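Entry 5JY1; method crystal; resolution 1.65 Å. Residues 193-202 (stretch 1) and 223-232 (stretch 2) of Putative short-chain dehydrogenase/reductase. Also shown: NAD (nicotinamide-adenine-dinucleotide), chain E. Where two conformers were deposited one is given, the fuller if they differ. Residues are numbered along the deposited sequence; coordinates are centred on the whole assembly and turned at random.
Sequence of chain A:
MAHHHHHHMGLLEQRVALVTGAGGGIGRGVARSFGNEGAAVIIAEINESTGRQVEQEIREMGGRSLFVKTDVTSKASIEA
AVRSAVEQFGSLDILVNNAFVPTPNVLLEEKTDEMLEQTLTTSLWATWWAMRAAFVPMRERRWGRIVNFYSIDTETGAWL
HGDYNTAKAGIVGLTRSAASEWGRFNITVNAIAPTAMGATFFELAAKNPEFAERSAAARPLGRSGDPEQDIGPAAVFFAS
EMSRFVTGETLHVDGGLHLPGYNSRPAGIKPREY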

# COMPACT_ATOMS: atom_id res chain seq x y z
N ALA A 193 11.81 6.69 3.33
CA ALA A 193 12.27 5.51 4.06
C ALA A 193 13.65 5.15 3.52
O ALA A 193 13.77 4.44 2.51
CB ALA A 193 11.29 4.34 3.90
N PRO A 194 14.72 5.63 4.13
CA PRO A 194 16.06 5.42 3.59
C PRO A 194 16.76 4.22 4.20
O PRO A 194 16.39 3.78 5.30
CB PRO A 194 16.77 6.72 3.98
CG PRO A 194 16.20 6.97 5.39
CD PRO A 194 14.74 6.49 5.33
N THR A 195 17.77 3.69 3.53
CA THR A 195 18.79 2.90 4.19
C THR A 195 20.14 3.44 3.75
O THR A 195 20.31 3.81 2.59
CB THR A 195 18.70 1.39 3.91
OG1 THR A 195 18.98 1.12 2.53
CG2 THR A 195 17.31 0.88 4.24
N ALA A 196 21.08 3.52 4.68
CA ALA A 196 22.40 4.05 4.34
C ALA A 196 23.39 3.69 5.44
O ALA A 196 23.03 3.24 6.53
CB ALA A 196 22.36 5.56 4.12
N MET A 197 24.67 3.91 5.13
CA MET A 197 25.77 3.61 6.05
C MET A 197 25.89 4.75 7.06
O MET A 197 26.69 5.68 6.91
CB MET A 197 27.06 3.37 5.28
CG MET A 197 26.99 2.13 4.38
SD MET A 197 28.43 1.89 3.31
CE MET A 197 28.20 3.23 2.14
N GLY A 198 25.05 4.69 8.09
CA GLY A 198 25.08 5.63 9.20
C GLY A 198 25.68 5.01 10.45
O GLY A 198 26.39 4.01 10.40
N ALA A 199 25.37 5.63 11.60
CA ALA A 199 25.96 5.18 12.86
C ALA A 199 25.58 3.74 13.17
O ALA A 199 26.42 2.95 13.62
CB ALA A 199 25.55 6.11 14.01
N THR A 200 24.31 3.37 12.94
CA THR A 200 23.87 2.01 13.20
C THR A 200 24.59 1.01 12.30
O THR A 200 24.95 -0.09 12.74
CB THR A 200 22.35 1.90 13.01
OG1 THR A 200 21.70 2.78 13.93
CG2 THR A 200 21.88 0.47 13.26
N PHE A 201 24.80 1.38 11.03
CA PHE A 201 25.44 0.47 10.08
C PHE A 201 26.84 0.09 10.54
O PHE A 201 27.21 -1.09 10.52
CB PHE A 201 25.49 1.13 8.69
CG PHE A 201 26.14 0.28 7.63
CD1 PHE A 201 27.52 0.24 7.49
CD2 PHE A 201 25.36 -0.47 6.76
CE1 PHE A 201 28.12 -0.55 6.52
CE2 PHE A 201 25.95 -1.26 5.78
CZ PHE A 201 27.33 -1.29 5.66
N PHE A 202 27.64 1.07 10.94
CA PHE A 202 29.02 0.78 11.30
C PHE A 202 29.12 0.05 12.63
O PHE A 202 30.05 -0.74 12.83
CB PHE A 202 29.83 2.08 11.31
CG PHE A 202 30.00 2.69 9.95
CD1 PHE A 202 30.74 2.03 8.97
CD2 PHE A 202 29.41 3.90 9.63
CE1 PHE A 202 30.89 2.58 7.71
CE2 PHE A 202 29.56 4.45 8.37
CZ PHE A 202 30.30 3.79 7.41
N ARG A 223 24.15 -2.97 -3.55
CA ARG A 223 25.16 -2.18 -2.85
C ARG A 223 24.50 -1.41 -1.72
O ARG A 223 23.29 -1.21 -1.70
CB ARG A 223 25.88 -1.22 -3.81
CG ARG A 223 25.00 -0.09 -4.27
CD ARG A 223 25.69 0.80 -5.31
NE ARG A 223 24.71 1.74 -5.83
CZ ARG A 223 24.44 2.89 -5.24
NH1 ARG A 223 25.10 3.23 -4.14
NH2 ARG A 223 23.52 3.71 -5.74
N SER A 224 25.32 -0.99 -0.76
CA SER A 224 24.85 -0.23 0.39
C SER A 224 24.78 1.26 0.06
O SER A 224 25.51 1.75 -0.81
CB SER A 224 25.77 -0.45 1.60
OG SER A 224 25.89 -1.83 1.90
N GLY A 225 23.92 1.97 0.77
CA GLY A 225 23.68 3.38 0.46
C GLY A 225 24.69 4.32 1.12
O GLY A 225 25.07 4.16 2.28
N ASP A 226 25.12 5.33 0.34
CA ASP A 226 25.95 6.41 0.86
C ASP A 226 25.05 7.57 1.27
O ASP A 226 24.22 8.02 0.46
CB ASP A 226 26.95 6.89 -0.17
CG ASP A 226 27.78 8.07 0.33
OD1 ASP A 226 28.58 7.88 1.27
OD2 ASP A 226 27.63 9.18 -0.22
N PRO A 227 25.14 8.06 2.52
CA PRO A 227 24.26 9.16 2.93
C PRO A 227 24.21 10.32 1.94
O PRO A 227 23.12 10.68 1.48
CB PRO A 227 24.86 9.58 4.28
CG PRO A 227 25.40 8.30 4.83
CD PRO A 227 25.94 7.53 3.64
N GLU A 228 25.36 10.87 1.56
CA GLU A 228 25.34 12.08 0.73
C GLU A 228 24.98 11.78 -0.72
O GLU A 228 24.19 12.51 -1.32
CB GLU A 228 26.68 12.81 0.81
CG GLU A 228 26.74 14.01 -0.12
CD GLU A 228 27.93 14.91 0.15
OE1 GLU A 228 28.70 14.62 1.10
OE2 GLU A 228 28.09 15.92 -0.58
N GLN A 229 25.55 10.71 -1.30
CA GLN A 229 25.37 10.45 -2.73
C GLN A 229 24.07 9.74 -3.04
O GLN A 229 23.53 9.91 -4.14
CB GLN A 229 26.54 9.62 -3.27
CG GLN A 229 27.83 10.38 -3.49
CD GLN A 229 28.88 9.54 -4.18
OE1 GLN A 229 28.64 8.96 -5.24
NE2 GLN A 229 30.06 9.46 -3.58
N ASP A 230 23.56 8.92 -2.12
CA ASP A 230 22.36 8.13 -2.40
C ASP A 230 21.09 8.68 -1.74
O ASP A 230 20.03 8.63 -2.36
CB ASP A 230 22.56 6.68 -1.97
CG ASP A 230 23.56 5.95 -2.85
OD1 ASP A 230 23.38 5.98 -4.08
OD2 ASP A 230 24.53 5.37 -2.31
N ILE A 231 21.17 9.19 -0.51
CA ILE A 231 19.97 9.73 0.13
C ILE A 231 19.82 11.21 -0.15
O ILE A 231 18.71 11.69 -0.42
CB ILE A 231 19.99 9.46 1.66
CG1 ILE A 231 20.39 8.01 1.96
CG2 ILE A 231 18.62 9.80 2.27
CD1 ILE A 231 19.52 6.93 1.30
N GLY A 232 20.93 11.95 -0.12
CA GLY A 232 20.95 13.38 -0.36
C GLY A 232 20.11 13.84 -1.53
O GLY A 232 19.27 14.74 -1.40
PA NAD E . 22.41 8.52 13.18
O1A NAD E . 22.31 7.76 14.47
O2A NAD E . 23.65 8.18 12.36
O5B NAD E . 22.34 10.16 13.45
C5B NAD E . 21.40 10.60 14.36
C4B NAD E . 21.64 12.15 14.61
O4B NAD E . 20.69 12.59 15.36
C3B NAD E . 22.97 12.31 15.42
O3B NAD E . 23.76 13.31 14.85
C2B NAD E . 22.48 12.70 16.80
O2B NAD E . 23.54 13.44 17.57
C1B NAD E . 21.43 13.45 16.51
N9A NAD E . 20.53 13.56 17.65
C8A NAD E . 20.25 12.59 18.52
N7A NAD E . 19.40 13.08 19.41
C5A NAD E . 19.17 14.35 19.09
C6A NAD E . 18.37 15.32 19.71
N6A NAD E . 17.49 15.36 20.87
N1A NAD E . 18.30 16.53 19.20
C2A NAD E . 19.01 16.84 18.06
N3A NAD E . 19.80 15.91 17.46
C4A NAD E . 19.86 14.65 18.00
O3 NAD E . 21.04 8.19 12.31
PN NAD E . 20.91 7.73 10.75
O1N NAD E . 21.28 6.26 10.63
O2N NAD E . 21.77 8.56 9.79
O5D NAD E . 19.30 7.87 10.37
C5D NAD E . 18.75 9.17 10.16
C4D NAD E . 17.21 9.06 9.89
O4D NAD E . 16.97 8.12 8.99
C3D NAD E . 16.52 8.61 11.18
O3D NAD E . 15.31 9.19 11.31
C2D NAD E . 16.37 7.08 10.98
O2D NAD E . 15.29 6.62 11.89
C1D NAD E . 16.07 6.98 9.70
N1N NAD E . 16.44 5.69 9.14
C2N NAD E . 17.74 5.41 8.83
C3N NAD E . 18.09 4.17 8.30
C7N NAD E . 19.53 3.84 7.95
O7N NAD E . 19.80 2.84 7.32
N7N NAD E . 20.57 4.70 8.37
C4N NAD E . 17.12 3.22 8.08
C5N NAD E . 15.83 3.50 8.38
C6N NAD E . 15.49 4.75 8.91

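What polar contact joins the two stretches? A single hydrogen bond does so: M197 N donates to G225 O at 2.9 Å. The same carbonyl receives a CA-H...O contact, with A196 CA 3.4 Å from G225 O. Glycine suits this spot, since a CB on G225 would point toward stretch 1 and lie 2.6 Å from T195 O, a clash.

Which apolar groups meet across the contact? I231, with both chi angles m, brings CD1 to 3.8 Å from P194 CB and CG1 to 3.8 Å from A196 CB. The small methyl of A196 also sits 4.1 Å from P227 CD. Burial has one cost: T195 O, 3.5 Å from I231 CD1, finds no polar partner.

How does M197 reach across? Its CA-to-CB bond points sideways, yet the m, t, m chain carries SD to 3.9 Å from S224 CB and CE to 4.1 Å from D226 CA. The flexible thioether thus covers the loop before the helix.

Which bonds beyond the contact engage its residues and their neighbours? R223 and D230 form a salt bridge, NH2 to OD1 at 2.8 Å, while D226 caps its helix by accepting Q229 N at OD2, 2.8 Å. On stretch 1, A196 N donates to NAD O7N at 3.0 Å, so one residue meets both cofactor and I231.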